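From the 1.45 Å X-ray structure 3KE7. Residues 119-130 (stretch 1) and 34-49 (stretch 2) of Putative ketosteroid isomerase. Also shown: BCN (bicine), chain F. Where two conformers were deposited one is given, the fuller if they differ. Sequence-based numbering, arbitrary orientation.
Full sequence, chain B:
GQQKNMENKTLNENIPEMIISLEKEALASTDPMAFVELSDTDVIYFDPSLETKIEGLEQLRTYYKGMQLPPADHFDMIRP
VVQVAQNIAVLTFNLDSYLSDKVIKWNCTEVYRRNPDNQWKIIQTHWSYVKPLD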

# COMPACT_ATOMS: atom_id res chain seq x y z
N GLN B 119 2.75 -6.04 19.59
CA GLN B 119 3.75 -5.31 18.85
C GLN B 119 3.17 -5.08 17.47
O GLN B 119 2.55 -5.98 16.93
CB GLN B 119 5.03 -6.07 18.69
CG GLN B 119 5.77 -6.39 19.97
CD GLN B 119 7.03 -7.12 19.67
OE1 GLN B 119 7.01 -8.22 19.09
NE2 GLN B 119 8.16 -6.51 20.00
N TRP B 120 3.31 -3.87 16.98
CA TRP B 120 2.90 -3.53 15.62
C TRP B 120 4.09 -3.71 14.68
O TRP B 120 5.17 -3.12 14.91
CB TRP B 120 2.44 -2.11 15.54
CG TRP B 120 1.19 -1.89 16.27
CD1 TRP B 120 1.07 -1.66 17.62
CD2 TRP B 120 -0.15 -1.90 15.74
NE1 TRP B 120 -0.25 -1.49 17.95
CE2 TRP B 120 -1.02 -1.63 16.82
CE3 TRP B 120 -0.70 -2.14 14.49
CZ2 TRP B 120 -2.40 -1.57 16.67
CZ3 TRP B 120 -2.05 -2.04 14.33
CH2 TRP B 120 -2.89 -1.78 15.41
N LYS B 121 3.93 -4.58 13.68
CA LYS B 121 4.99 -4.87 12.74
C LYS B 121 4.53 -4.57 11.33
O LYS B 121 3.38 -4.79 10.98
CB LYS B 121 5.34 -6.33 12.83
CG LYS B 121 5.68 -6.85 14.22
CD LYS B 121 6.91 -6.25 14.75
CE LYS B 121 8.12 -6.77 14.15
NZ LYS B 121 9.19 -6.70 15.27
N ILE B 122 5.49 -4.13 10.50
CA ILE B 122 5.22 -3.83 9.11
C ILE B 122 5.10 -5.15 8.31
O ILE B 122 6.00 -6.00 8.32
CB ILE B 122 6.31 -2.93 8.50
CG1 ILE B 122 6.28 -1.56 9.18
CG2 ILE B 122 6.12 -2.77 6.98
CD1 ILE B 122 7.48 -0.67 8.81
N ILE B 123 3.98 -5.28 7.60
CA ILE B 123 3.73 -6.39 6.71
C ILE B 123 3.75 -5.97 5.24
O ILE B 123 3.83 -6.82 4.38
CB ILE B 123 2.44 -7.16 7.02
CG1 ILE B 123 1.20 -6.34 6.77
CG2 ILE B 123 2.48 -7.58 8.50
CD1 ILE B 123 -0.10 -7.19 6.74
N GLN B 124 3.73 -4.69 4.96
CA GLN B 124 3.82 -4.21 3.58
C GLN B 124 4.36 -2.81 3.54
O GLN B 124 3.93 -1.96 4.31
CB GLN B 124 2.43 -4.24 2.90
CG GLN B 124 2.45 -3.96 1.40
CD GLN B 124 2.59 -2.51 0.95
OE1 GLN B 124 2.90 -2.30 -0.20
NE2 GLN B 124 2.33 -1.51 1.86
N THR B 125 5.27 -2.56 2.60
CA THR B 125 5.88 -1.25 2.40
C THR B 125 5.88 -0.96 0.91
O THR B 125 6.29 -1.82 0.09
CB THR B 125 7.33 -1.22 2.90
OG1 THR B 125 7.35 -1.47 4.31
CG2 THR B 125 7.99 0.07 2.54
N HIS B 126 5.42 0.22 0.54
CA HIS B 126 5.46 0.68 -0.84
C HIS B 126 5.96 2.12 -0.86
O HIS B 126 5.26 3.03 -0.44
CB HIS B 126 4.06 0.61 -1.50
CG HIS B 126 4.06 0.72 -3.01
ND1 HIS B 126 3.12 0.07 -3.79
CD2 HIS B 126 4.81 1.47 -3.87
CE1 HIS B 126 3.32 0.41 -5.07
NE2 HIS B 126 4.37 1.20 -5.14
N TRP B 127 7.21 2.30 -1.32
CA TRP B 127 7.82 3.59 -1.51
C TRP B 127 7.81 3.91 -2.99
O TRP B 127 8.19 3.05 -3.81
CB TRP B 127 9.29 3.60 -1.05
CG TRP B 127 9.50 3.58 0.42
CD1 TRP B 127 9.82 2.53 1.18
CD2 TRP B 127 9.36 4.70 1.30
NE1 TRP B 127 9.92 2.92 2.50
CE2 TRP B 127 9.65 4.26 2.59
CE3 TRP B 127 9.09 6.05 1.10
CZ2 TRP B 127 9.61 5.11 3.70
CZ3 TRP B 127 9.08 6.92 2.19
CH2 TRP B 127 9.32 6.43 3.48
N SER B 128 7.38 5.11 -3.37
CA SER B 128 7.52 5.53 -4.77
C SER B 128 7.93 6.99 -4.81
O SER B 128 7.70 7.75 -3.85
CB SER B 128 6.23 5.24 -5.58
OG SER B 128 5.14 6.03 -5.18
N TYR B 129 8.50 7.41 -5.96
CA TYR B 129 8.80 8.83 -6.14
C TYR B 129 7.55 9.60 -6.48
O TYR B 129 6.69 9.11 -7.17
CB TYR B 129 9.78 9.04 -7.28
CG TYR B 129 11.11 8.38 -7.12
CD1 TYR B 129 11.87 8.60 -6.00
CD2 TYR B 129 11.66 7.62 -8.16
CE1 TYR B 129 13.16 8.04 -5.87
CE2 TYR B 129 12.95 7.06 -8.04
CZ TYR B 129 13.65 7.26 -6.88
OH TYR B 129 14.93 6.74 -6.75
N VAL B 130 7.51 10.85 -6.03
CA VAL B 130 6.45 11.77 -6.42
C VAL B 130 6.76 12.26 -7.83
O VAL B 130 7.84 12.82 -8.09
CB VAL B 130 6.37 12.99 -5.48
CG1 VAL B 130 5.47 14.12 -6.06
CG2 VAL B 130 5.86 12.59 -4.07
N1 BCN F . 13.84 5.35 1.99
C1 BCN F . 14.32 4.40 0.98
C2 BCN F . 15.55 4.97 0.25
O21 BCN F . 15.98 4.41 -0.78
O22 BCN F . 16.09 6.00 0.71
C3 BCN F . 13.30 4.64 3.16
C4 BCN F . 14.43 4.21 4.10
O4 BCN F . 15.24 5.37 4.31
C5 BCN F . 12.80 6.17 1.39
C6 BCN F . 12.64 7.45 2.16
O6 BCN F . 13.93 8.06 2.40
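Stretch 2 34-49: AFVELSDTDVIYFDPS

Six backbone hydrogen bonds fix stretch 2 along strand 120-129. In the first set, I122 N donates to L38 O (2.8 Å, 166° at the hydrogen) and D40 N to I122 O (2.8 Å, 170°). A type I turn from D40 to V43 then interrupts the pairing, which resumes with I44 N to I123 O (3.1 Å), T125 N to I44 O (2.9 Å), F46 N to T125 O (2.9 Å) and W127 N to F46 O (3.0 Å, 178°). The strand through I44-F46 therefore runs parallel to its partner, the axes 25° apart and 4.4 Å at closest approach; CA atoms of Q124 and I44, T125 and Y45, and H126 and F46 each lie 4.7 Å apart. The short helix that begins at A34 instead crosses at -99°, its axis 7.7 Å away at closest approach; K121 NZ donates to E37 O (3.0 Å).

One water donates to both S39 OG (2.9 Å) and T125 OG1 (2.8 Å), linking side chains on the same sheet face. There I122 CD1 packs against F35 CD1 (3.7 Å), at the ring edge, and L38 CD2 (3.8 Å). On the other face, the H126 and F46 rings form an offset stack, centroids 4.5 Å apart and planes at 30°. Past the end of the strand in stretch 2, P48 CG lies over the Y129 ring, 3.7 Å from its centroid and 11° off the normal, a CH-pi contact.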

# COMPACT_ATOMS: atom_id res chain seq x y z
N ALA B 34 16.82 -0.67 10.97
CA ALA B 34 15.58 -0.32 11.73
C ALA B 34 14.30 -0.85 11.09
O ALA B 34 13.50 -1.49 11.78
CB ALA B 34 15.45 1.19 11.95
N PHE B 35 14.12 -0.61 9.80
CA PHE B 35 12.91 -1.09 9.14
C PHE B 35 12.84 -2.59 9.03
O PHE B 35 11.72 -3.14 9.02
CB PHE B 35 12.71 -0.43 7.77
CG PHE B 35 12.03 0.90 7.82
CD1 PHE B 35 10.71 1.01 8.25
CD2 PHE B 35 12.70 2.05 7.43
CE1 PHE B 35 10.06 2.25 8.30
CE2 PHE B 35 12.08 3.28 7.47
CZ PHE B 35 10.75 3.39 7.86
N VAL B 36 13.97 -3.29 8.99
CA VAL B 36 13.95 -4.74 8.97
C VAL B 36 13.50 -5.27 10.33
O VAL B 36 12.65 -6.15 10.42
CB VAL B 36 15.32 -5.31 8.59
CG1 VAL B 36 15.31 -6.86 8.63
CG2 VAL B 36 15.75 -4.79 7.21
N GLU B 37 14.01 -4.65 11.38
CA GLU B 37 13.59 -5.01 12.74
C GLU B 37 12.10 -4.75 12.99
O GLU B 37 11.44 -5.53 13.72
CB GLU B 37 14.43 -4.24 13.74
CG GLU B 37 15.94 -4.56 13.61
N LEU B 38 11.55 -3.74 12.35
CA LEU B 38 10.17 -3.36 12.52
C LEU B 38 9.23 -4.18 11.63
O LEU B 38 8.01 -4.11 11.77
CB LEU B 38 10.02 -1.89 12.19
CG LEU B 38 8.72 -1.15 12.42
CD1 LEU B 38 8.16 -1.40 13.79
CD2 LEU B 38 8.92 0.33 12.19
N SER B 39 9.79 -4.96 10.70
CA SER B 39 8.97 -5.73 9.74
C SER B 39 8.77 -7.18 10.18
O SER B 39 9.62 -7.77 10.85
CB SER B 39 9.64 -5.70 8.34
OG SER B 39 9.66 -4.39 7.79
N ASP B 40 7.65 -7.77 9.74
CA ASP B 40 7.33 -9.14 10.02
C ASP B 40 7.82 -10.11 8.94
O ASP B 40 8.23 -9.75 7.85
CB ASP B 40 5.83 -9.32 10.23
CG ASP B 40 5.50 -10.12 11.45
OD1 ASP B 40 6.36 -10.98 11.84
OD2 ASP B 40 4.37 -9.93 11.99
N THR B 41 7.75 -11.39 9.28
CA THR B 41 8.28 -12.44 8.42
C THR B 41 7.69 -12.46 7.00
O THR B 41 8.38 -12.85 6.07
CB THR B 41 8.18 -13.85 9.05
OG1 THR B 41 6.80 -14.16 9.36
CG2 THR B 41 9.04 -13.92 10.29
N ASP B 42 6.43 -12.05 6.88
CA ASP B 42 5.67 -12.09 5.62
C ASP B 42 5.65 -10.76 4.91
O ASP B 42 4.82 -10.55 4.00
CB ASP B 42 4.25 -12.59 5.90
CG ASP B 42 3.50 -11.71 6.85
OD1 ASP B 42 4.07 -11.19 7.87
OD2 ASP B 42 2.25 -11.58 6.62
N VAL B 43 6.60 -9.89 5.20
CA VAL B 43 6.59 -8.56 4.63
C VAL B 43 6.76 -8.59 3.10
O VAL B 43 7.50 -9.39 2.55
CB VAL B 43 7.69 -7.71 5.30
CG1 VAL B 43 9.14 -8.28 4.97
CG2 VAL B 43 7.57 -6.24 4.91
N ILE B 44 6.05 -7.69 2.45
CA ILE B 44 6.15 -7.44 1.03
C ILE B 44 6.64 -6.00 0.92
O ILE B 44 6.13 -5.10 1.56
CB ILE B 44 4.78 -7.59 0.32
CG1 ILE B 44 4.18 -8.97 0.52
CG2 ILE B 44 4.88 -7.21 -1.16
CD1 ILE B 44 4.95 -10.05 -0.02
N TYR B 45 7.57 -5.75 0.01
CA TYR B 45 8.20 -4.43 -0.13
C TYR B 45 8.43 -4.04 -1.60
O TYR B 45 8.88 -4.85 -2.43
CB TYR B 45 9.58 -4.49 0.57
CG TYR B 45 10.46 -3.24 0.45
CD1 TYR B 45 11.21 -3.04 -0.68
CD2 TYR B 45 10.58 -2.30 1.51
CE1 TYR B 45 12.00 -1.94 -0.81
CE2 TYR B 45 11.38 -1.22 1.39
CZ TYR B 45 12.08 -1.02 0.19
OH TYR B 45 12.91 0.09 0.07
N PHE B 46 8.09 -2.78 -1.91
CA PHE B 46 8.38 -2.15 -3.17
C PHE B 46 9.16 -0.86 -2.96
O PHE B 46 8.90 -0.10 -2.03
CB PHE B 46 7.11 -1.66 -3.89
CG PHE B 46 6.08 -2.69 -4.24
CD1 PHE B 46 6.08 -3.35 -5.48
CD2 PHE B 46 5.00 -2.93 -3.41
CE1 PHE B 46 5.03 -4.20 -5.87
CE2 PHE B 46 3.97 -3.82 -3.84
CZ PHE B 46 3.99 -4.41 -5.04
N ASP B 47 10.05 -0.57 -3.91
CA ASP B 47 10.64 0.76 -4.01
C ASP B 47 11.04 0.96 -5.47
O ASP B 47 10.94 0.05 -6.25
CB ASP B 47 11.79 1.06 -3.01
CG ASP B 47 13.11 0.41 -3.34
OD1 ASP B 47 13.44 0.13 -4.52
OD2 ASP B 47 13.95 0.28 -2.37
N PRO B 48 11.42 2.16 -5.84
CA PRO B 48 11.66 2.44 -7.26
C PRO B 48 12.84 1.78 -7.89
O PRO B 48 13.01 1.93 -9.11
CB PRO B 48 11.85 3.97 -7.28
CG PRO B 48 11.11 4.44 -6.11
CD PRO B 48 11.39 3.41 -5.07
N SER B 49 13.65 1.06 -7.12
CA SER B 49 14.82 0.42 -7.72
C SER B 49 14.60 -1.05 -8.04
O SER B 49 15.44 -1.66 -8.67
CB SER B 49 16.02 0.52 -6.79
OG SER B 49 15.89 -0.42 -5.77
O HOH W 1 9.43 -3.10 5.19